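Local coordinates for SnoaL-like domain-containing protein (Burkholderia thailandensis E264, PDB 3H3H), which is of unknown function but belongs to the SnoaL-like family of the NTF2 clan, whose cone-shaped fold commonly encloses a ligand pocket, at residues R15-D27 against W65-F77. Residues are numbered along the deposited sequence; the frame is centred on the assembly and turned at random.
Sequences REWIDAWNAHDLD and WREALRMIPDLHF
Trp-21 drives the far rim of its six-membered ring into the face of Trp-65, a T-shaped pair with planes at 67° and CH2 of Trp-21 3.6 Å from CG of Trp-65. One broad face of the Trp-21 indole takes the CE2 corner of Phe-77, which lies 3.5 Å from CG of Trp-21; these two rings meet obliquely. With CG of Trp-21 anti to the carbonyl carbon, the indole reaches across to CD2 of Leu-69, from the last turn of helix 58-71, and CD1 of Leu-75, from the loop after it, which approach the six-membered ring obliquely. Trp-17 lies at a small angle to Phe-77 but is displaced so far that the rings hardly overlap; its NE1 is hydrogen-bonded to Tyr-33 OH.

Next to the cluster, at the end of helix 7-22, the Asn-22 amide pairs with both backbone polar groups of Phe-77. Its OD1 accepts the Phe-77 N-H on an in-plane lone pair at 2.7 Å, and its ND2 returns a nearly straight bond (169°) to Phe-77 O, so both ends of the amide are fixed. The imidazole of His-76 lies almost parallel to that amide, 13° off. His-24, in a Schellman motif, points NE2 in its ring plane at a lone pair of Leu-75 O, 2.6 Å away; a water links Leu-75 O to Asn-22 O and His-76 ND1. At the start of helix 26-30, Leu-26 splays its methyls, CD1 against CB of Trp-65 and CD2 against CB of Arg-66 (3.6 Å).

Helices 7-22 and 26-30 are thus tied to helix 58-71 and the loop into strand 78-84, as in the NTF2-like alpha+beta cone; the Trp-65 side chain lies about 3 Å from an unidentified bound ligand, so this end of the cluster probably borders a pocket.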
loop_
_atom_site.group_PDB
_atom_site.type_symbol
_atom_site.label_atom_id
_atom_site.label_comp_id
_atom_site.label_asym_id
_atom_site.label_seq_id
_atom_site.Cartn_x
_atom_site.Cartn_y
_atom_site.Cartn_z
ATOM N N ARG B 15 8.520 13.139 3.483
ATOM C CA ARG B 15 8.751 14.266 4.372
ATOM C C ARG B 15 7.971 15.501 3.921
ATOM O O ARG B 15 7.427 16.222 4.754
ATOM C CB ARG B 15 10.257 14.565 4.484
ATOM C CG ARG B 15 10.608 15.766 5.356
ATOM C CD ARG B 15 11.012 15.441 6.803
ATOM N NE ARG B 15 11.640 16.610 7.391
ATOM C CZ ARG B 15 12.957 16.797 7.454
ATOM N NH1 ARG B 15 13.447 17.909 7.985
ATOM N NH2 ARG B 15 13.784 15.870 6.991
ATOM N N GLU B 16 7.880 15.747 2.616
ATOM C CA GLU B 16 7.132 16.904 2.141
ATOM C C GLU B 16 5.653 16.666 2.337
ATOM O O GLU B 16 4.970 17.573 2.757
ATOM C CB GLU B 16 7.430 17.228 0.677
ATOM C CG GLU B 16 8.843 17.592 0.465
ATOM C CD GLU B 16 9.194 17.871 -1.001
ATOM O OE1 GLU B 16 8.408 17.599 -1.918
ATOM O OE2 GLU B 16 10.313 18.317 -1.247
ATOM N N TRP B 17 5.162 15.449 2.057
ATOM C CA TRP B 17 3.735 15.173 2.138
ATOM C C TRP B 17 3.279 15.256 3.583
ATOM O O TRP B 17 2.266 15.887 3.883
ATOM C CB TRP B 17 3.427 13.755 1.587
ATOM C CG TRP B 17 2.018 13.446 1.482
ATOM C CD1 TRP B 17 1.181 13.684 0.416
ATOM C CD2 TRP B 17 1.271 12.685 2.412
ATOM N NE1 TRP B 17 -0.080 13.219 0.704
ATOM C CE2 TRP B 17 -0.032 12.526 1.883
ATOM C CE3 TRP B 17 1.565 12.141 3.660
ATOM C CZ2 TRP B 17 -1.044 11.869 2.579
ATOM C CZ3 TRP B 17 0.558 11.433 4.324
ATOM C CH2 TRP B 17 -0.725 11.328 3.802
ATOM N N ILE B 18 4.016 14.632 4.504
ATOM C CA ILE B 18 3.692 14.714 5.932
ATOM C C ILE B 18 3.736 16.179 6.409
ATOM O O ILE B 18 2.831 16.652 7.085
ATOM C CB ILE B 18 4.655 13.873 6.755
ATOM C CG1 ILE B 18 4.432 12.393 6.499
ATOM C CG2 ILE B 18 4.550 14.181 8.286
ATOM C CD1 ILE B 18 3.181 11.814 7.119
ATOM N N ASP B 19 4.777 16.871 6.019
ATOM C CA ASP B 19 4.928 18.265 6.457
ATOM C C ASP B 19 3.821 19.119 5.888
ATOM O O ASP B 19 3.386 20.037 6.572
ATOM C CB ASP B 19 6.274 18.820 6.053
ATOM C CG ASP B 19 7.414 18.275 6.912
ATOM O OD1 ASP B 19 7.168 17.557 7.897
ATOM O OD2 ASP B 19 8.567 18.558 6.586
ATOM N N ALA B 20 3.364 18.844 4.668
ATOM C CA ALA B 20 2.332 19.678 4.042
ATOM C C ALA B 20 1.000 19.508 4.787
ATOM O O ALA B 20 0.291 20.485 5.075
ATOM C CB ALA B 20 2.163 19.340 2.567
ATOM N N TRP B 21 0.653 18.269 5.098
ATOM C CA TRP B 21 -0.507 17.987 5.907
ATOM C C TRP B 21 -0.413 18.650 7.274
ATOM O O TRP B 21 -1.345 19.318 7.725
ATOM C CB TRP B 21 -0.714 16.471 6.041
ATOM C CG TRP B 21 -1.445 15.955 4.812
ATOM C CD1 TRP B 21 -0.902 15.350 3.726
ATOM C CD2 TRP B 21 -2.847 16.050 4.573
ATOM N NE1 TRP B 21 -1.875 15.050 2.830
ATOM C CE2 TRP B 21 -3.079 15.459 3.328
ATOM C CE3 TRP B 21 -3.934 16.560 5.293
ATOM C CZ2 TRP B 21 -4.327 15.409 2.760
ATOM C CZ3 TRP B 21 -5.195 16.476 4.718
ATOM C CH2 TRP B 21 -5.369 15.882 3.476
ATOM N N ASN B 22 0.755 18.534 7.910
ATOM C CA ASN B 22 0.938 19.055 9.258
ATOM C C ASN B 22 0.882 20.574 9.305
ATOM O O ASN B 22 0.536 21.179 10.351
ATOM C CB ASN B 22 2.216 18.484 9.884
ATOM C CG ASN B 22 2.026 17.027 10.277
ATOM O OD1 ASN B 22 0.889 16.585 10.314
ATOM N ND2 ASN B 22 3.096 16.284 10.571
ATOM N N ALA B 23 1.280 21.186 8.186
ATOM C CA ALA B 23 1.216 22.626 7.985
ATOM C C ALA B 23 -0.189 23.063 7.592
ATOM O O ALA B 23 -0.469 24.263 7.526
ATOM C CB ALA B 23 2.188 23.031 6.938
ATOM N N HIS B 24 -1.074 22.093 7.355
ATOM C CA HIS B 24 -2.457 22.392 6.940
ATOM C C HIS B 24 -2.514 23.315 5.705
ATOM O O HIS B 24 -3.306 24.305 5.638
ATOM C CB HIS B 24 -3.231 23.003 8.088
ATOM C CG HIS B 24 -3.130 22.253 9.372
ATOM N ND1 HIS B 24 -2.989 22.900 10.577
ATOM C CD2 HIS B 24 -3.119 20.925 9.654
ATOM C CE1 HIS B 24 -2.893 22.006 11.546
ATOM N NE2 HIS B 24 -3.006 20.805 11.015
ATOM N N ASP B 25 -1.617 23.010 4.759
ATOM C CA ASP B 25 -1.344 23.833 3.612
ATOM C C ASP B 25 -1.839 23.034 2.417
ATOM O O ASP B 25 -1.138 22.222 1.848
ATOM C CB ASP B 25 0.144 24.104 3.500
ATOM C CG ASP B 25 0.504 25.083 2.424
ATOM O OD1 ASP B 25 -0.270 25.243 1.467
ATOM O OD2 ASP B 25 1.626 25.599 2.504
ATOM N N LEU B 26 -3.088 23.255 2.070
ATOM C CA LEU B 26 -3.696 22.487 1.029
ATOM C C LEU B 26 -3.005 22.698 -0.330
ATOM O O LEU B 26 -2.876 21.782 -1.132
ATOM C CB LEU B 26 -5.199 22.690 0.980
ATOM C CG LEU B 26 -5.935 21.801 -0.010
ATOM C CD1 LEU B 26 -5.675 20.284 0.238
ATOM C CD2 LEU B 26 -7.431 22.056 0.100
ATOM N N ASP B 27 -2.602 23.933 -0.631
ATOM C CA ASP B 27 -1.854 24.115 -1.870
ATOM C C ASP B 27 -0.609 23.232 -1.875
ATOM O O ASP B 27 -0.304 22.635 -2.890
ATOM C CB ASP B 27 -1.462 25.581 -2.023
ATOM C CG ASP B 27 -0.759 25.862 -3.315
ATOM O OD1 ASP B 27 -1.485 25.834 -4.349
ATOM O OD2 ASP B 27 0.463 26.118 -3.298
ATOM N N TRP B 65 -10.595 17.516 1.397
ATOM C CA TRP B 65 -9.432 17.819 2.216
ATOM C C TRP B 65 -9.491 19.210 2.850
ATOM O O TRP B 65 -9.026 19.389 4.007
ATOM C CB TRP B 65 -8.157 17.629 1.402
ATOM C CG TRP B 65 -7.953 16.199 0.972
ATOM C CD1 TRP B 65 -8.716 15.131 1.341
ATOM C CD2 TRP B 65 -6.952 15.716 0.083
ATOM N NE1 TRP B 65 -8.247 14.003 0.753
ATOM C CE2 TRP B 65 -7.137 14.326 -0.005
ATOM C CE3 TRP B 65 -5.888 16.322 -0.614
ATOM C CZ2 TRP B 65 -6.359 13.534 -0.803
ATOM C CZ3 TRP B 65 -5.085 15.544 -1.397
ATOM C CH2 TRP B 65 -5.324 14.148 -1.484
ATOM N N ARG B 66 -9.993 20.191 2.093
ATOM C CA ARG B 66 -10.181 21.531 2.563
ATOM C C ARG B 66 -11.073 21.498 3.791
ATOM O O ARG B 66 -10.748 22.132 4.807
ATOM C CB ARG B 66 -10.732 22.440 1.460
ATOM C CG ARG B 66 -10.896 23.925 1.817
ATOM C CD ARG B 66 -11.363 24.766 0.608
ATOM N NE ARG B 66 -10.436 24.603 -0.489
ATOM C CZ ARG B 66 -10.646 23.891 -1.593
ATOM N NH1 ARG B 66 -11.812 23.305 -1.847
ATOM N NH2 ARG B 66 -9.664 23.762 -2.452
ATOM N N GLU B 67 -12.172 20.744 3.715
ATOM C CA GLU B 67 -13.063 20.663 4.845
ATOM C C GLU B 67 -12.476 19.885 6.013
ATOM O O GLU B 67 -12.693 20.274 7.178
ATOM C CB GLU B 67 -14.401 20.092 4.422
ATOM C CG GLU B 67 -15.476 20.136 5.492
ATOM C CD GLU B 67 -15.842 21.541 5.998
ATOM O OE1 GLU B 67 -15.518 22.570 5.354
ATOM O OE2 GLU B 67 -16.468 21.625 7.058
ATOM N N ALA B 68 -11.688 18.837 5.714
ATOM C CA ALA B 68 -10.962 18.114 6.767
ATOM C C ALA B 68 -10.101 19.054 7.561
ATOM O O ALA B 68 -10.097 18.979 8.796
ATOM C CB ALA B 68 -10.076 17.049 6.208
ATOM N N LEU B 69 -9.358 19.937 6.881
ATOM C CA LEU B 69 -8.464 20.857 7.575
ATOM C C LEU B 69 -9.219 21.890 8.375
ATOM O O LEU B 69 -8.777 22.367 9.431
ATOM C CB LEU B 69 -7.559 21.538 6.594
ATOM C CG LEU B 69 -6.570 20.614 5.893
ATOM C CD1 LEU B 69 -5.816 21.400 4.868
ATOM C CD2 LEU B 69 -5.612 19.972 6.933
ATOM N N ARG B 70 -10.390 22.251 7.870
ATOM C CA ARG B 70 -11.214 23.205 8.576
ATOM C C ARG B 70 -11.805 22.578 9.869
ATOM O O ARG B 70 -11.807 23.190 10.944
ATOM C CB ARG B 70 -12.283 23.692 7.589
ATOM C CG ARG B 70 -13.123 24.795 8.044
ATOM C CD ARG B 70 -14.039 25.276 6.908
ATOM N NE ARG B 70 -15.165 25.907 7.504
ATOM C CZ ARG B 70 -15.179 27.150 7.964
ATOM N NH1 ARG B 70 -14.104 27.920 7.869
ATOM N NH2 ARG B 70 -16.276 27.617 8.526
HETATM N N MSE B 71 -12.303 21.357 9.766
HETATM C CA MSE B 71 -12.930 20.706 10.890
HETATM C C MSE B 71 -11.943 20.124 11.909
HETATM O O MSE B 71 -12.264 20.058 13.103
HETATM C CB MSE B 71 -13.792 19.570 10.383
HETATM C CG MSE B 71 -14.997 20.042 9.620
HETATM SE SE MSE B 71 -16.053 18.482 9.278
HETATM C CE MSE B 71 -16.517 18.037 11.123
ATOM N N ILE B 72 -10.745 19.755 11.447
ATOM C CA ILE B 72 -9.740 19.116 12.316
ATOM C C ILE B 72 -8.566 20.099 12.314
ATOM O O ILE B 72 -7.532 19.856 11.685
ATOM C CB ILE B 72 -9.271 17.725 11.819
ATOM C CG1 ILE B 72 -10.451 16.818 11.462
ATOM C CG2 ILE B 72 -8.361 17.062 12.907
ATOM C CD1 ILE B 72 -10.035 15.494 10.891
ATOM N N PRO B 73 -8.716 21.225 13.019
ATOM C CA PRO B 73 -7.778 22.340 12.840
ATOM C C PRO B 73 -6.377 22.075 13.348
ATOM O O PRO B 73 -5.411 22.747 12.941
ATOM C CB PRO B 73 -8.452 23.490 13.621
ATOM C CG PRO B 73 -9.332 22.851 14.545
ATOM C CD PRO B 73 -9.840 21.624 13.884
ATOM N N ASP B 74 -6.254 21.091 14.213
ATOM C CA ASP B 74 -4.956 20.694 14.714
ATOM C C ASP B 74 -4.648 19.274 14.236
ATOM O O ASP B 74 -4.076 18.462 14.963
ATOM C CB ASP B 74 -4.932 20.804 16.241
ATOM C CG ASP B 74 -5.373 22.160 16.727
ATOM O OD1 ASP B 74 -6.146 22.215 17.705
ATOM O OD2 ASP B 74 -4.958 23.175 16.129
ATOM N N LEU B 75 -5.058 18.979 12.999
ATOM C CA LEU B 75 -4.732 17.729 12.342
ATOM C C LEU B 75 -3.225 17.544 12.326
ATOM O O LEU B 75 -2.469 18.469 12.033
ATOM C CB LEU B 75 -5.235 17.738 10.882
ATOM C CG LEU B 75 -4.870 16.542 9.998
ATOM C CD1 LEU B 75 -5.872 16.199 8.849
ATOM C CD2 LEU B 75 -3.477 16.738 9.335
ATOM N N HIS B 76 -2.791 16.319 12.608
ATOM C CA HIS B 76 -1.363 16.042 12.656
ATOM C C HIS B 76 -1.125 14.605 12.357
ATOM O O HIS B 76 -1.770 13.778 12.968
ATOM C CB HIS B 76 -0.862 16.351 14.056
ATOM C CG HIS B 76 0.611 16.145 14.200
ATOM N ND1 HIS B 76 1.530 17.049 13.718
ATOM C CD2 HIS B 76 1.319 15.122 14.721
ATOM C CE1 HIS B 76 2.747 16.588 13.931
ATOM N NE2 HIS B 76 2.648 15.435 14.565
ATOM N N PHE B 77 -0.172 14.324 11.461
ATOM C CA PHE B 77 0.192 12.960 11.095
ATOM C C PHE B 77 1.591 12.692 11.604
ATOM O O PHE B 77 2.439 13.548 11.483
ATOM C CB PHE B 77 0.258 12.825 9.598
ATOM C CG PHE B 77 -1.068 12.968 8.890
ATOM C CD1 PHE B 77 -2.286 12.885 9.575
ATOM C CD2 PHE B 77 -1.095 13.101 7.549
ATOM C CE1 PHE B 77 -3.481 12.978 8.862
ATOM C CE2 PHE B 77 -2.278 13.217 6.818
ATOM C CZ PHE B 77 -3.464 13.133 7.467
HETATM O O HOH W 1 0.153 19.503 12.662
#